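Local coordinates for putative uncharacterized protein (Enterobacter cloacae, PDB 4HFK) that is the type VI secretion immunity protein Tai4, which binds the amidase effector Tae4 and inhibits it, at the interface of chains C and A and the interface of chains C and B. Coordinates in Å, arbitrary orientation; residue numbers count along the deposited sequence, not the author numbering. Chains: chain A/B, Putative uncharacterized protein; chain C, Putative cytoplasmic protein.

Contact 1: the interface of chains C and A. Residues chain C 134-138, 164; chain A 70-73, 78, 81.
The carbonyl oxygen of C:Gly134 is gripped by two donors, a serine hydroxyl and a water. The hydroxyl OG of C:Ser164 bonds to C:Gly134 O at 2.7 Å. It comes from above the carbonyl plane, not along a lone pair. To place OG there, C:Ser164 takes the crowded position between backbone N and carbonyl carbon (chi1 57°). Water 1 bridges the same oxygen to the backbone N of A:Gly71. C:Gly134 O and A:Gly71 O, which can only accept, come within 3.2 Å in an unfavourable contact, and each has a donor elsewhere. A:Gly71 O takes its own donor, C:Leu136 N, at 2.9 Å. That bond is nearly straight (171° at H) and lies in the carbonyl plane. A:Gly71 and A:Gly72 run extended along the effector loop, with no side chains to hold the backbones apart.

Next along, C:Asp137 meets A:Thr73 with both carboxylate oxygens. C:Asp137 OD1 receives A:Thr73 N at 2.8 Å, from above the carboxylate plane. C:Asp137 OD2 uses its syn lone pair for the hydroxyl OG1 of A:Thr73, at 2.6 Å. The pair should hold the carboxylate against rotation. The crowded position of OG1 (chi1 67°) leaves the methyl CG2 beside the backbone N. A:Thr73 CG2 sits over one face of the C:Trp135 indole, toward the rim, and 3.8 Å from the centroid of the six-membered ring. The two side chains cross at about a right angle.

Apolar packing flanks the backbone bond. Methyl CD1 of C:Leu136 presses between two chain A side chains. C:Leu136 CD1 is 3.4 Å from A:Val70 CG1, a tight contact, and A:Leu81 CD2 is also tight against it.

A Tai4 loop lies against a Tae4 loop here; this effector-immunity contact probably contributes to inhibition. Water 2 lies in plane at the indole edge of C:Trp135. Water 2 joins N and OG of C:Ser164 to the carbonyl oxygen of A:Gly72, with its oxygen 2.8 Å from A:Gly72 O.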
# COMPACT_ATOMS: atom_id res chain seq x y z
N GLY C 134 -2.66 21.12 -5.67
CA GLY C 134 -3.93 20.40 -5.76
C GLY C 134 -3.92 19.17 -6.65
O GLY C 134 -4.77 18.29 -6.51
N TRP C 135 -2.96 19.11 -7.58
CA TRP C 135 -2.70 17.89 -8.35
C TRP C 135 -1.59 17.10 -7.68
O TRP C 135 -0.43 17.54 -7.67
CB TRP C 135 -2.24 18.26 -9.76
CG TRP C 135 -3.35 18.60 -10.69
CD1 TRP C 135 -4.68 18.31 -10.53
CD2 TRP C 135 -3.24 19.31 -11.93
NE1 TRP C 135 -5.40 18.79 -11.61
CE2 TRP C 135 -4.53 19.40 -12.48
CE3 TRP C 135 -2.16 19.87 -12.63
CZ2 TRP C 135 -4.78 20.04 -13.70
CZ3 TRP C 135 -2.41 20.50 -13.84
CH2 TRP C 135 -3.71 20.58 -14.36
N LEU C 136 -1.90 15.93 -7.13
CA LEU C 136 -0.86 15.15 -6.46
C LEU C 136 0.25 14.68 -7.39
O LEU C 136 1.37 14.43 -6.95
CB LEU C 136 -1.48 13.94 -5.77
CG LEU C 136 -2.53 14.33 -4.75
CD1 LEU C 136 -3.42 13.15 -4.49
CD2 LEU C 136 -1.86 14.81 -3.46
N ASP C 137 -0.07 14.55 -8.68
CA ASP C 137 0.87 13.99 -9.64
C ASP C 137 1.61 15.03 -10.47
O ASP C 137 2.43 14.68 -11.32
CB ASP C 137 0.15 13.02 -10.59
CG ASP C 137 -0.81 13.73 -11.53
OD1 ASP C 137 -1.63 14.54 -11.04
OD2 ASP C 137 -0.74 13.48 -12.76
N ALA C 138 1.32 16.32 -10.23
CA ALA C 138 1.85 17.37 -11.11
C ALA C 138 1.86 18.74 -10.45
O ALA C 138 0.83 19.20 -9.94
CB ALA C 138 1.05 17.40 -12.43
N SER C 164 -9.03 19.52 -9.12
CA SER C 164 -8.55 19.90 -7.79
C SER C 164 -7.38 20.89 -7.83
O SER C 164 -6.92 21.35 -6.79
CB SER C 164 -8.19 18.67 -6.96
OG SER C 164 -7.21 17.88 -7.63
N VAL A 70 -9.15 13.90 -2.82
CA VAL A 70 -7.78 14.06 -3.29
C VAL A 70 -7.78 13.90 -4.82
O VAL A 70 -8.52 13.06 -5.36
CB VAL A 70 -6.88 13.06 -2.53
CG1 VAL A 70 -6.38 11.97 -3.42
CG2 VAL A 70 -5.75 13.79 -1.82
N GLY A 71 -7.01 14.73 -5.53
CA GLY A 71 -7.07 14.73 -6.98
C GLY A 71 -5.74 14.89 -7.71
O GLY A 71 -4.70 15.14 -7.09
N GLY A 72 -5.79 14.74 -9.03
CA GLY A 72 -4.61 14.79 -9.89
C GLY A 72 -5.04 15.03 -11.34
O GLY A 72 -6.22 15.33 -11.59
N THR A 73 -4.10 14.92 -12.28
CA THR A 73 -4.43 15.14 -13.68
C THR A 73 -5.31 14.01 -14.23
O THR A 73 -6.04 14.23 -15.19
CB THR A 73 -3.19 15.31 -14.58
OG1 THR A 73 -2.46 14.08 -14.64
CG2 THR A 73 -2.29 16.44 -14.05
N TYR A 78 -7.67 8.84 -6.82
CA TYR A 78 -6.35 8.55 -6.25
C TYR A 78 -6.44 7.93 -4.86
O TYR A 78 -5.72 8.35 -3.94
CB TYR A 78 -5.53 9.84 -6.17
CG TYR A 78 -5.06 10.33 -7.51
CD1 TYR A 78 -3.76 10.11 -7.94
CD2 TYR A 78 -5.93 11.01 -8.36
CE1 TYR A 78 -3.33 10.57 -9.16
CE2 TYR A 78 -5.51 11.47 -9.59
CZ TYR A 78 -4.21 11.24 -9.99
OH TYR A 78 -3.79 11.71 -11.22
N LEU A 81 -3.15 6.12 -3.56
CA LEU A 81 -2.23 7.14 -3.05
C LEU A 81 -2.70 7.63 -1.68
O LEU A 81 -1.92 7.64 -0.72
CB LEU A 81 -2.10 8.31 -4.03
CG LEU A 81 -1.30 9.55 -3.60
CD1 LEU A 81 0.09 9.20 -3.09
CD2 LEU A 81 -1.19 10.52 -4.77
O HOH W 1 -5.85 17.15 -4.35
O HOH W 2 -8.18 17.04 -10.48

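Contact 2: the interface of chains C and B. Residues chain C 93-96; chain B 45-50, 55.
The guanidinium of C:Arg94 is sandwiched. The carbonyl oxygen of B:Ser48 sits over the centre of one face, and C:Phe93 CE1 covers the other, 3.6 Å above the plane. At the edges, in plane, lie the carbonyls of B:Leu45 and B:Leu50 and the ring atom B:Phe55 CE2. The B:Phe55 ring is in turn covered on one face by B:Leu45 CD1.

C:Arg94 NE donates to B:Leu45 O at 2.8 Å. End-on, C:Arg94 NH1 and NH2 both grip B:Leu50 O, with C:Arg94 NH2 at 2.7 Å. B:Ser48 O takes no bond from NE, whose N-H points elsewhere. The extended stretch from CG to NE carries the group to these carbonyls.

C:Lys96 is extended beyond CG and runs antiparallel to B:Glu46. The ammonium C:Lys96 NZ donates to B:Asn49 OD1 at 2.8 Å. It also donates to B:Glu46 O and B:Ser48 O.

The B:Glu46 chain bends at chi2 (78°) and turns its carboxylate to backbone N-H groups. OE1 accepts C:Val95 N, and B:Glu46 OE2 accepts C:Lys96 N at 2.9 Å, each through a syn lone pair. Water 3 links OE1 to C:Phe93 O.

Two helix ends therefore meet. B:Glu46 caps the start of effector helix 95-106, while C:Arg94 and C:Lys96 take carbonyls at the end of immunity helix 31-47 and just beyond, probably easing both helix dipoles.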
# COMPACT_ATOMS: atom_id res chain seq x y z
N PHE C 93 9.49 12.89 -19.26
CA PHE C 93 8.23 12.34 -18.75
C PHE C 93 7.77 12.96 -17.43
O PHE C 93 6.71 12.59 -16.91
CB PHE C 93 8.30 10.82 -18.65
CG PHE C 93 9.37 10.31 -17.72
CD1 PHE C 93 9.07 10.03 -16.39
CD2 PHE C 93 10.67 10.10 -18.18
CE1 PHE C 93 10.05 9.56 -15.52
CE2 PHE C 93 11.66 9.63 -17.31
CZ PHE C 93 11.35 9.36 -15.98
N ARG C 94 8.54 13.90 -16.89
CA ARG C 94 8.16 14.56 -15.64
C ARG C 94 7.89 16.02 -15.93
O ARG C 94 8.73 16.71 -16.53
CB ARG C 94 9.28 14.45 -14.59
CG ARG C 94 9.66 13.02 -14.19
CD ARG C 94 10.41 12.97 -12.85
NE ARG C 94 10.48 11.60 -12.35
CZ ARG C 94 11.56 10.82 -12.43
NH1 ARG C 94 12.70 11.29 -12.94
NH2 ARG C 94 11.51 9.57 -11.97
N VAL C 95 6.72 16.52 -15.53
CA VAL C 95 6.39 17.90 -15.85
C VAL C 95 7.32 18.88 -15.12
O VAL C 95 7.63 19.96 -15.65
CB VAL C 95 4.89 18.21 -15.60
CG1 VAL C 95 4.58 18.29 -14.11
CG2 VAL C 95 4.49 19.51 -16.28
N LYS C 96 7.80 18.50 -13.93
CA LYS C 96 8.70 19.38 -13.18
C LYS C 96 10.00 19.64 -13.95
O LYS C 96 10.56 20.73 -13.89
CB LYS C 96 8.99 18.82 -11.77
CG LYS C 96 9.93 17.60 -11.72
CD LYS C 96 9.99 16.94 -10.32
CE LYS C 96 11.06 15.83 -10.30
NZ LYS C 96 10.98 14.87 -9.14
N LEU B 45 5.96 8.46 -9.33
CA LEU B 45 6.91 8.55 -10.43
C LEU B 45 7.37 9.99 -10.63
O LEU B 45 8.57 10.26 -10.73
CB LEU B 45 6.31 8.03 -11.75
CG LEU B 45 7.22 8.19 -12.98
CD1 LEU B 45 8.36 7.18 -12.95
CD2 LEU B 45 6.44 8.07 -14.30
N GLU B 46 6.42 10.91 -10.72
CA GLU B 46 6.75 12.33 -10.91
C GLU B 46 7.64 12.84 -9.78
O GLU B 46 8.57 13.62 -10.01
CB GLU B 46 5.47 13.17 -10.98
CG GLU B 46 5.71 14.68 -10.97
CD GLU B 46 6.17 15.23 -12.31
OE1 GLU B 46 5.96 14.58 -13.35
OE2 GLU B 46 6.74 16.34 -12.33
N ALA B 47 7.35 12.40 -8.56
CA ALA B 47 8.07 12.88 -7.37
C ALA B 47 9.49 12.32 -7.31
O ALA B 47 10.40 12.97 -6.80
CB ALA B 47 7.31 12.50 -6.11
N SER B 48 9.68 11.12 -7.83
CA SER B 48 11.02 10.51 -7.84
C SER B 48 11.99 11.32 -8.69
O SER B 48 11.59 12.02 -9.64
CB SER B 48 10.94 9.07 -8.35
OG SER B 48 12.20 8.43 -8.28
N ASN B 49 13.28 11.22 -8.36
CA ASN B 49 14.33 11.77 -9.21
C ASN B 49 15.12 10.69 -9.96
O ASN B 49 16.12 10.99 -10.61
CB ASN B 49 15.28 12.64 -8.37
CG ASN B 49 14.60 13.91 -7.88
OD1 ASN B 49 13.75 14.48 -8.57
ND2 ASN B 49 14.96 14.35 -6.67
N LEU B 50 14.66 9.45 -9.88
CA LEU B 50 15.37 8.34 -10.52
C LEU B 50 15.11 8.30 -12.03
O LEU B 50 14.05 8.74 -12.49
CB LEU B 50 14.97 7.01 -9.88
CG LEU B 50 15.50 6.78 -8.46
CD1 LEU B 50 14.92 5.50 -7.87
CD2 LEU B 50 17.04 6.72 -8.45
N PHE B 55 12.68 2.29 -13.20
CA PHE B 55 11.28 1.89 -13.15
C PHE B 55 10.99 0.76 -14.13
O PHE B 55 10.22 -0.17 -13.82
CB PHE B 55 10.40 3.12 -13.42
CG PHE B 55 10.54 4.21 -12.39
CD1 PHE B 55 9.73 4.22 -11.26
CD2 PHE B 55 11.51 5.20 -12.53
CE1 PHE B 55 9.87 5.21 -10.30
CE2 PHE B 55 11.65 6.19 -11.56
CZ PHE B 55 10.84 6.19 -10.45
O HOH W 3 6.18 11.88 -14.26

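The C-alpha centres of contact 1 and contact 2 are about 14 Å apart, and the contacts share no residue. One effector chain supplies both, from the loop between strands 126-133 and 140-145 plus C:Ser164 in contact 1, and from the turn 93-94 and the start of helix 95-106 in contact 2. The partners are different Tai4 copies. Chain A uses mainly its loop between helices 52-66 and 79-87; chain B uses mainly the end of helix 31-47 and the loop that follows it. One Tae4 thus touches two immunity subunits through different surfaces. With two copies of each protein in the deposited assembly, this suggests that a Tai4 pair holds each effector.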